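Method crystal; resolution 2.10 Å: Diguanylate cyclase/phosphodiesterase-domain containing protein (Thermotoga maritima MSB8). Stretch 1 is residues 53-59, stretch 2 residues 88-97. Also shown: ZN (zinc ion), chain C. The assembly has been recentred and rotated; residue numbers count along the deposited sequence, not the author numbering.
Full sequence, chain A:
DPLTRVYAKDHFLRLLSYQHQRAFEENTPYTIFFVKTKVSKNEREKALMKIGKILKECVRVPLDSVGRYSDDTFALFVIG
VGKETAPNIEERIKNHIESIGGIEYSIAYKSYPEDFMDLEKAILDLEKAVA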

# COMPACT_ATOMS: atom_id res chain seq x y z
N LYS A 53 -3.35 -7.95 7.21
CA LYS A 53 -4.80 -8.10 7.16
C LYS A 53 -5.48 -6.75 6.98
O LYS A 53 -6.48 -6.65 6.25
CB LYS A 53 -5.30 -8.78 8.43
CG LYS A 53 -5.46 -10.30 8.32
CD LYS A 53 -5.27 -10.94 9.69
CE LYS A 53 -6.25 -12.06 9.91
NZ LYS A 53 -6.83 -11.96 11.28
N ILE A 54 -4.97 -5.71 7.64
CA ILE A 54 -5.58 -4.39 7.56
C ILE A 54 -5.55 -3.87 6.13
O ILE A 54 -6.55 -3.36 5.60
CB ILE A 54 -4.88 -3.41 8.52
CG1 ILE A 54 -5.26 -3.71 9.98
CG2 ILE A 54 -5.19 -1.96 8.14
CD1 ILE A 54 -4.38 -2.96 10.99
N LEU A 55 -4.40 -4.01 5.47
CA LEU A 55 -4.28 -3.56 4.08
C LEU A 55 -5.11 -4.43 3.15
O LEU A 55 -5.67 -3.94 2.16
CB LEU A 55 -2.82 -3.56 3.64
CG LEU A 55 -1.98 -2.54 4.39
CD1 LEU A 55 -0.53 -2.76 4.07
CD2 LEU A 55 -2.41 -1.12 4.05
N LYS A 56 -5.19 -5.74 3.43
CA LYS A 56 -6.08 -6.60 2.67
C LYS A 56 -7.52 -6.10 2.73
O LYS A 56 -8.28 -6.26 1.76
CB LYS A 56 -6.02 -8.04 3.19
CG LYS A 56 -4.92 -8.89 2.57
CD LYS A 56 -4.96 -8.86 1.04
CE LYS A 56 -6.22 -9.49 0.47
NZ LYS A 56 -6.00 -10.01 -0.92
N GLU A 57 -7.91 -5.50 3.85
CA GLU A 57 -9.26 -4.97 3.99
C GLU A 57 -9.55 -3.86 2.99
O GLU A 57 -10.71 -3.66 2.61
CB GLU A 57 -9.48 -4.47 5.42
CG GLU A 57 -10.94 -4.34 5.79
CD GLU A 57 -11.15 -3.84 7.20
OE1 GLU A 57 -12.15 -3.12 7.42
OE2 GLU A 57 -10.32 -4.17 8.08
N CYS A 58 -8.52 -3.10 2.59
CA CYS A 58 -8.71 -2.02 1.61
C CYS A 58 -8.96 -2.52 0.20
O CYS A 58 -9.34 -1.72 -0.66
CB CYS A 58 -7.49 -1.12 1.57
SG CYS A 58 -7.01 -0.42 3.15
N VAL A 59 -8.70 -3.80 -0.08
CA VAL A 59 -8.85 -4.34 -1.43
C VAL A 59 -10.33 -4.36 -1.79
O VAL A 59 -11.12 -5.07 -1.16
CB VAL A 59 -8.23 -5.74 -1.50
CG1 VAL A 59 -8.67 -6.50 -2.76
CG2 VAL A 59 -6.71 -5.65 -1.42
N ASN A 88 -9.12 9.43 2.85
CA ASN A 88 -10.07 8.63 3.62
C ASN A 88 -9.53 7.22 3.83
O ASN A 88 -9.68 6.64 4.92
CB ASN A 88 -11.42 8.56 2.91
CG ASN A 88 -12.01 9.93 2.60
OD1 ASN A 88 -11.29 10.92 2.39
ND2 ASN A 88 -13.33 10.00 2.55
N ILE A 89 -8.93 6.63 2.79
CA ILE A 89 -8.36 5.30 2.94
C ILE A 89 -7.21 5.32 3.93
O ILE A 89 -7.10 4.45 4.80
CB ILE A 89 -7.92 4.75 1.57
CG1 ILE A 89 -9.15 4.49 0.71
CG2 ILE A 89 -7.09 3.47 1.75
CD1 ILE A 89 -8.83 4.13 -0.71
N GLU A 90 -6.34 6.34 3.84
CA GLU A 90 -5.24 6.43 4.80
C GLU A 90 -5.75 6.53 6.23
O GLU A 90 -5.21 5.88 7.13
CB GLU A 90 -4.34 7.62 4.49
CG GLU A 90 -3.06 7.61 5.32
CD GLU A 90 -2.27 8.91 5.24
OE1 GLU A 90 -2.88 9.99 5.39
OE2 GLU A 90 -1.04 8.85 5.01
N GLU A 91 -6.78 7.35 6.46
CA GLU A 91 -7.32 7.46 7.81
C GLU A 91 -7.85 6.12 8.30
O GLU A 91 -7.65 5.74 9.46
CB GLU A 91 -8.42 8.53 7.85
CG GLU A 91 -8.57 9.26 9.19
CD GLU A 91 -7.25 9.84 9.72
OE1 GLU A 91 -7.08 9.88 10.96
OE2 GLU A 91 -6.40 10.26 8.90
N ARG A 92 -8.52 5.36 7.41
CA ARG A 92 -9.05 4.06 7.81
C ARG A 92 -7.92 3.13 8.23
O ARG A 92 -8.02 2.44 9.25
CB ARG A 92 -9.88 3.45 6.68
CG ARG A 92 -11.27 4.07 6.50
CD ARG A 92 -11.88 3.73 5.13
NE ARG A 92 -12.06 2.29 4.96
CZ ARG A 92 -12.09 1.66 3.79
NH1 ARG A 92 -12.26 0.34 3.74
NH2 ARG A 92 -11.94 2.35 2.66
N ILE A 93 -6.83 3.09 7.46
CA ILE A 93 -5.69 2.26 7.83
C ILE A 93 -5.16 2.69 9.20
O ILE A 93 -4.91 1.85 10.08
CB ILE A 93 -4.59 2.32 6.75
CG1 ILE A 93 -5.11 1.72 5.43
CG2 ILE A 93 -3.33 1.60 7.24
CD1 ILE A 93 -4.31 2.15 4.22
N LYS A 94 -5.01 4.00 9.41
CA LYS A 94 -4.49 4.51 10.68
C LYS A 94 -5.42 4.14 11.84
O LYS A 94 -4.95 3.70 12.90
CB LYS A 94 -4.30 6.03 10.61
CG LYS A 94 -3.20 6.46 9.62
CD LYS A 94 -2.56 7.81 9.98
CE LYS A 94 -3.52 8.96 9.72
NZ LYS A 94 -2.84 10.30 9.79
N ASN A 95 -6.73 4.30 11.64
CA ASN A 95 -7.71 3.92 12.66
C ASN A 95 -7.61 2.45 13.04
O ASN A 95 -7.70 2.09 14.21
CB ASN A 95 -9.13 4.23 12.18
CG ASN A 95 -9.42 5.72 12.12
OD1 ASN A 95 -8.63 6.53 12.59
ND2 ASN A 95 -10.57 6.08 11.55
N HIS A 96 -7.42 1.57 12.05
CA HIS A 96 -7.26 0.15 12.37
C HIS A 96 -5.99 -0.10 13.16
O HIS A 96 -5.99 -0.87 14.13
CB HIS A 96 -7.29 -0.70 11.10
CG HIS A 96 -8.67 -0.90 10.55
ND1 HIS A 96 -9.39 0.12 9.97
CD2 HIS A 96 -9.47 -1.99 10.51
CE1 HIS A 96 -10.58 -0.33 9.60
NE2 HIS A 96 -10.65 -1.62 9.91
N ILE A 97 -4.88 0.52 12.75
CA ILE A 97 -3.64 0.37 13.50
C ILE A 97 -3.80 0.98 14.89
O ILE A 97 -3.29 0.44 15.88
CB ILE A 97 -2.46 0.99 12.72
CG1 ILE A 97 -2.41 0.42 11.30
CG2 ILE A 97 -1.14 0.71 13.44
CD1 ILE A 97 -1.27 0.94 10.46
ZN ZN C . -12.25 -2.75 9.40
O HOH W 1 -10.86 0.79 0.18

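Two helical segments pack side by side, running roughly antiparallel at 149°, with their axes 10.0 Å apart at closest approach. Together they bury 405 Å². No direct hydrogen bond joins them. Apolar packing, a zinc ion and one water make the contact.

The apolar layer centres on Ile54, Cys58 and Ile93. Ile54 points toward the second helix and is the most covered residue, losing 84 Å². Ile54 CG2 lies 4.1 Å from CG2 of Ile93. Ile54 CD1 reaches further, to 3.7 Å from CB of His96 and 3.9 Å from CG1 of Ile97. The m,t rotamer extends the side chain along this surface. Leu55 starts sideways, but its end comes nearer, and Leu55 CD2 sits 3.8 Å from CD1 of Ile93. Cys58 points toward the second helix, and its sulfur packs against two isoleucines. Cys58 SG is 3.7 Å from CG1 of Ile93 and 4.1 Å from CG2 of Ile89. All these aliphatic residues and Cys58 are buried, which suits side chains with no charge to solvate.

Zinc links Glu57 to His96. Glu57 OE1 and His96 NE2 each bind ZN at 2.0 Å. A carboxylate and an imidazole nitrogen are both common zinc ligands. Glu57 holds an extended t,t side chain that carries its carboxylate to the metal. His96 ND1 donates a hydrogen bond to Arg92 O at 2.8 Å, which helps to orient the ring and leaves NE2 for zinc. Glu57 OE2 is 3.2 Å from His96 NE2, but the two share no hydrogen. The metal joins these side chains instead.

A water provides the polar bridge. The water O donates to Cys58 O at 3.1 Å and accepts from Arg92 NH2 at 3.1 Å. Arg92 is exposed, and its long side chain carries NH2 to the water.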